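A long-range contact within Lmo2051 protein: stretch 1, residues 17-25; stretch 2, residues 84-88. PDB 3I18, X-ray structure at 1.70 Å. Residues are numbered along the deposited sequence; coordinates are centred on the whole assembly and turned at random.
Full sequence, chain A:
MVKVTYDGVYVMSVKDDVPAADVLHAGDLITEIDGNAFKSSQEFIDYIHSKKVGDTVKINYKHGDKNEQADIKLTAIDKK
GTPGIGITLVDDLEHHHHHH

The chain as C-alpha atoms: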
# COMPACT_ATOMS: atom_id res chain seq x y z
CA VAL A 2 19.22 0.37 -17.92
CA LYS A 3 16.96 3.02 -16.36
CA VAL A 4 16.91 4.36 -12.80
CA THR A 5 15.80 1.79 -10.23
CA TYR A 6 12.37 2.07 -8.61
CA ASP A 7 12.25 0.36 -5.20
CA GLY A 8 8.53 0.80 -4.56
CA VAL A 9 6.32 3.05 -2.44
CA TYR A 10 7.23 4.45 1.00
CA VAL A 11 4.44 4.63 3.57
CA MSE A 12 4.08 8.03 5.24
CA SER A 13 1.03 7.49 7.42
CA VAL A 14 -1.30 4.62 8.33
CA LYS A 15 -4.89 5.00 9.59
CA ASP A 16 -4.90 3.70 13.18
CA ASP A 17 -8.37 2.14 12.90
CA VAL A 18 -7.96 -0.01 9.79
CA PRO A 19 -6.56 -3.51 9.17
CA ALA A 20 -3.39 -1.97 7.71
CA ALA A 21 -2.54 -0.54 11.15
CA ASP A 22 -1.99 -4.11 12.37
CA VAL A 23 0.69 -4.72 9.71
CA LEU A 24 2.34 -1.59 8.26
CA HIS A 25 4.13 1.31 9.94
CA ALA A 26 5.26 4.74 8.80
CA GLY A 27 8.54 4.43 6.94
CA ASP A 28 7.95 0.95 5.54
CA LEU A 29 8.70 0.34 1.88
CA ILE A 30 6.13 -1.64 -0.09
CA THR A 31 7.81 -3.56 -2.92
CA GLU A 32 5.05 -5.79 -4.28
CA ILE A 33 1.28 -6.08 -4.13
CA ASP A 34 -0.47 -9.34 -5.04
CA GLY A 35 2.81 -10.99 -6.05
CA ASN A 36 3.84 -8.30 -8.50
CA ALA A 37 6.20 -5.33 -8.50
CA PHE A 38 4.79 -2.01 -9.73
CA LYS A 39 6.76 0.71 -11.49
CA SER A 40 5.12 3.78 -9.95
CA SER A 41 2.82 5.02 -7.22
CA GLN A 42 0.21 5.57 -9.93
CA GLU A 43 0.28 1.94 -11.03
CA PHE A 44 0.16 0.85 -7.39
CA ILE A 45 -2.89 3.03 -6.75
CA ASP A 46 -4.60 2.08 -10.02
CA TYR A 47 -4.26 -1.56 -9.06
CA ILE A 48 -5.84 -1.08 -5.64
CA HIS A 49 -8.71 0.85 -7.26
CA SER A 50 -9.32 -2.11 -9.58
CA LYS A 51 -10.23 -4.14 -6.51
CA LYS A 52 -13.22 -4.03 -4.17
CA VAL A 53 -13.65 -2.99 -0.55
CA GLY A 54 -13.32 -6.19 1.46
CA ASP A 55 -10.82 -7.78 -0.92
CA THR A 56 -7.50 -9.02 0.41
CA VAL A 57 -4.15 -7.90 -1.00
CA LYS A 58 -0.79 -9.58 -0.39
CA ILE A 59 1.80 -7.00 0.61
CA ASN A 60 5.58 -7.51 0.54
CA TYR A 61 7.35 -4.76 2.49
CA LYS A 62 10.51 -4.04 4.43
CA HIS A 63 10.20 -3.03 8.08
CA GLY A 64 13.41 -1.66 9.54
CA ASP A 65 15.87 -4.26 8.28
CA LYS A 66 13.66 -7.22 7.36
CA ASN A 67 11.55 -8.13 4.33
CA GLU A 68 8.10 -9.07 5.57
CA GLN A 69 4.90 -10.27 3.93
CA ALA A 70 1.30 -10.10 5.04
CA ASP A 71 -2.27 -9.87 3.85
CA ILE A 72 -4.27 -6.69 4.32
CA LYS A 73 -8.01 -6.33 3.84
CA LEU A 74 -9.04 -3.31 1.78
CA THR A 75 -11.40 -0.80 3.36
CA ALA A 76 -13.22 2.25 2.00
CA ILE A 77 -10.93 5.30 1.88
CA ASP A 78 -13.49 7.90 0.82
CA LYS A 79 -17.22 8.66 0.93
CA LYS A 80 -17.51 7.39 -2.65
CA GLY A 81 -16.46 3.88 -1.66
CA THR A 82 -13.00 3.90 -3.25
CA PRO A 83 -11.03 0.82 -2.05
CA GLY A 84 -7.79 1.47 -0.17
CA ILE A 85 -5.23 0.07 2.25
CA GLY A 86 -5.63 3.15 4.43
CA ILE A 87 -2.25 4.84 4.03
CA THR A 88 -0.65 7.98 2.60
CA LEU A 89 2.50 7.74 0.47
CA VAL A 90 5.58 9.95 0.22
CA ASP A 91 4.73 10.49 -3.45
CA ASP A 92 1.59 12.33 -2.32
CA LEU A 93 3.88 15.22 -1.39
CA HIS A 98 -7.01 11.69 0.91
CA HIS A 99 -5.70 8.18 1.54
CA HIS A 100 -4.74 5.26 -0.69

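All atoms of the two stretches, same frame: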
# COMPACT_ATOMS: atom_id res chain seq x y z
N ASP A 17 -7.16 2.93 12.68
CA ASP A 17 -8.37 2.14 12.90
C ASP A 17 -8.73 1.24 11.73
O ASP A 17 -9.90 0.90 11.54
CB ASP A 17 -9.54 3.07 13.23
CG ASP A 17 -9.73 4.15 12.17
OD1 ASP A 17 -10.67 4.96 12.32
OD2 ASP A 17 -8.93 4.18 11.21
N VAL A 18 -7.73 0.86 10.94
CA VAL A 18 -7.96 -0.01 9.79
C VAL A 18 -7.04 -1.23 9.87
O VAL A 18 -6.04 -1.21 10.58
CB VAL A 18 -7.68 0.73 8.46
CG1 VAL A 18 -8.61 1.92 8.32
CG2 VAL A 18 -6.23 1.19 8.42
N PRO A 19 -7.39 -2.30 9.14
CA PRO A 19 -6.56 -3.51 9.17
C PRO A 19 -5.08 -3.23 8.92
O PRO A 19 -4.21 -3.86 9.52
CB PRO A 19 -7.19 -4.38 8.09
CG PRO A 19 -8.65 -4.04 8.24
CD PRO A 19 -8.62 -2.53 8.36
N ALA A 20 -4.78 -2.29 8.02
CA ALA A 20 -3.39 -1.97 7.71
C ALA A 20 -2.58 -1.58 8.96
O ALA A 20 -1.38 -1.85 9.02
CB ALA A 20 -3.34 -0.84 6.68
N ALA A 21 -3.23 -0.96 9.94
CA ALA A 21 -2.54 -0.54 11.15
C ALA A 21 -1.97 -1.71 11.95
O ALA A 21 -1.11 -1.53 12.82
CB ALA A 21 -3.47 0.28 12.03
N ASP A 22 -2.45 -2.92 11.66
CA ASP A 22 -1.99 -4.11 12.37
C ASP A 22 -0.85 -4.79 11.62
O ASP A 22 -0.37 -5.85 12.03
CB ASP A 22 -3.17 -5.07 12.55
CG ASP A 22 -3.31 -5.57 13.98
OD1 ASP A 22 -3.06 -4.78 14.92
OD2 ASP A 22 -3.68 -6.75 14.16
N VAL A 23 -0.39 -4.17 10.53
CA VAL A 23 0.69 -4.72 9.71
C VAL A 23 1.79 -3.70 9.36
O VAL A 23 2.96 -3.91 9.67
CB VAL A 23 0.16 -5.28 8.36
CG1 VAL A 23 1.32 -5.75 7.49
CG2 VAL A 23 -0.81 -6.42 8.61
N LEU A 24 1.39 -2.61 8.70
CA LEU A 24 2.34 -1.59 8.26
C LEU A 24 2.62 -0.49 9.28
O LEU A 24 1.85 -0.28 10.23
CB LEU A 24 1.83 -0.94 6.97
CG LEU A 24 1.58 -1.87 5.77
CD1 LEU A 24 0.89 -1.11 4.66
CD2 LEU A 24 2.91 -2.45 5.29
N HIS A 25 3.74 0.20 9.08
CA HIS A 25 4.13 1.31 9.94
C HIS A 25 4.73 2.39 9.06
O HIS A 25 5.18 2.13 7.94
CB HIS A 25 5.17 0.86 10.98
CG HIS A 25 4.61 0.04 12.09
ND1 HIS A 25 4.55 -1.33 12.06
CD2 HIS A 25 4.08 0.41 13.29
CE1 HIS A 25 4.00 -1.78 13.18
NE2 HIS A 25 3.71 -0.74 13.94
N GLY A 84 -9.11 1.02 -0.56
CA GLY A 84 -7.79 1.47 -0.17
C GLY A 84 -7.22 0.67 0.98
O GLY A 84 -7.94 -0.01 1.70
N ILE A 85 -5.90 0.75 1.16
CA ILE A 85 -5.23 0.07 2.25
C ILE A 85 -5.39 0.91 3.51
O ILE A 85 -5.45 0.38 4.62
CB ILE A 85 -3.73 -0.11 1.94
CG1 ILE A 85 -3.56 -0.97 0.69
CG2 ILE A 85 -3.00 -0.74 3.13
CD1 ILE A 85 -2.12 -1.06 0.20
N GLY A 86 -5.46 2.22 3.32
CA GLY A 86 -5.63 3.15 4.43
C GLY A 86 -4.32 3.80 4.81
O GLY A 86 -4.02 3.95 6.00
N ILE A 87 -3.55 4.21 3.81
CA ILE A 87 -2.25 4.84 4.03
C ILE A 87 -1.98 6.02 3.10
O ILE A 87 -2.63 6.16 2.06
CB ILE A 87 -1.11 3.82 3.79
CG1 ILE A 87 -1.22 3.26 2.37
CG2 ILE A 87 -1.19 2.69 4.81
CD1 ILE A 87 -0.19 2.20 2.01
N THR A 88 -1.04 6.88 3.47
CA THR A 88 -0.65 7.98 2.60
C THR A 88 0.77 7.60 2.19
O THR A 88 1.48 6.90 2.92
CB THR A 88 -0.64 9.36 3.32
OG1 THR A 88 0.22 9.31 4.47
CG2 THR A 88 -2.05 9.74 3.76
O HOH W 1 -6.91 -1.66 5.79

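Contact between the 3-10 turn of residues 19-22, with its flanking loop, and residues 85-87, where Ile 85 and Gly 86 precede a strand that includes Ile 87, in Lmo2051 protein. The interface is small, burying 195 Å² over both sides, and no direct hydrogen bond crosses it; apolar packing and one bridging water join touching residues at least 61 positions apart in sequence. Ile 85 gives up the most surface, 46 Å², followed by Ala 20 (37 Å²) and Leu 24 (35 Å²). Ala 20 and Ile 85 are also the pair in register, their CA atoms 6.1 Å apart. The CA-to-CB bond of Ala 20 points toward the other stretch, and its methyl group packs directly against Ile 85: CB of Ala 20 lies 3.6 Å from CG2 of Ile 85 and 3.2 Å from O of Ile 85. That carbonyl does not go unsatisfied. Water 1 donates to O of Ile 85 (2.8 Å) and accepts from N of Ala 20 (3.1 Å), so the water links the two main chains beside the methyl contact. Leu 24 (chi1 m, chi2 t) extends the apolar patch: its CD1 sits 4.2 Å from CG2 of Ile 85 and 4.3 Å from CG2 of Ile 87, touching both isoleucines through one methyl. A backbone hydrogen bond within the stretch, from N of Leu 24 to O of Ala 20 at 2.9 Å, ties these two contact residues together. Val 18 adds a smaller contact, covering 27 Å², with its CG2 4.0 Å from O of Ile 85. Between the isoleucines, Gly 86 adopts phi/psi of 101/43, where a CB would jam against the carbonyl O of Ile 85; an ideal CB would also fall 3.0 Å from CG2 of Val 18, so both the backbone and the packing leave little room for a side chain.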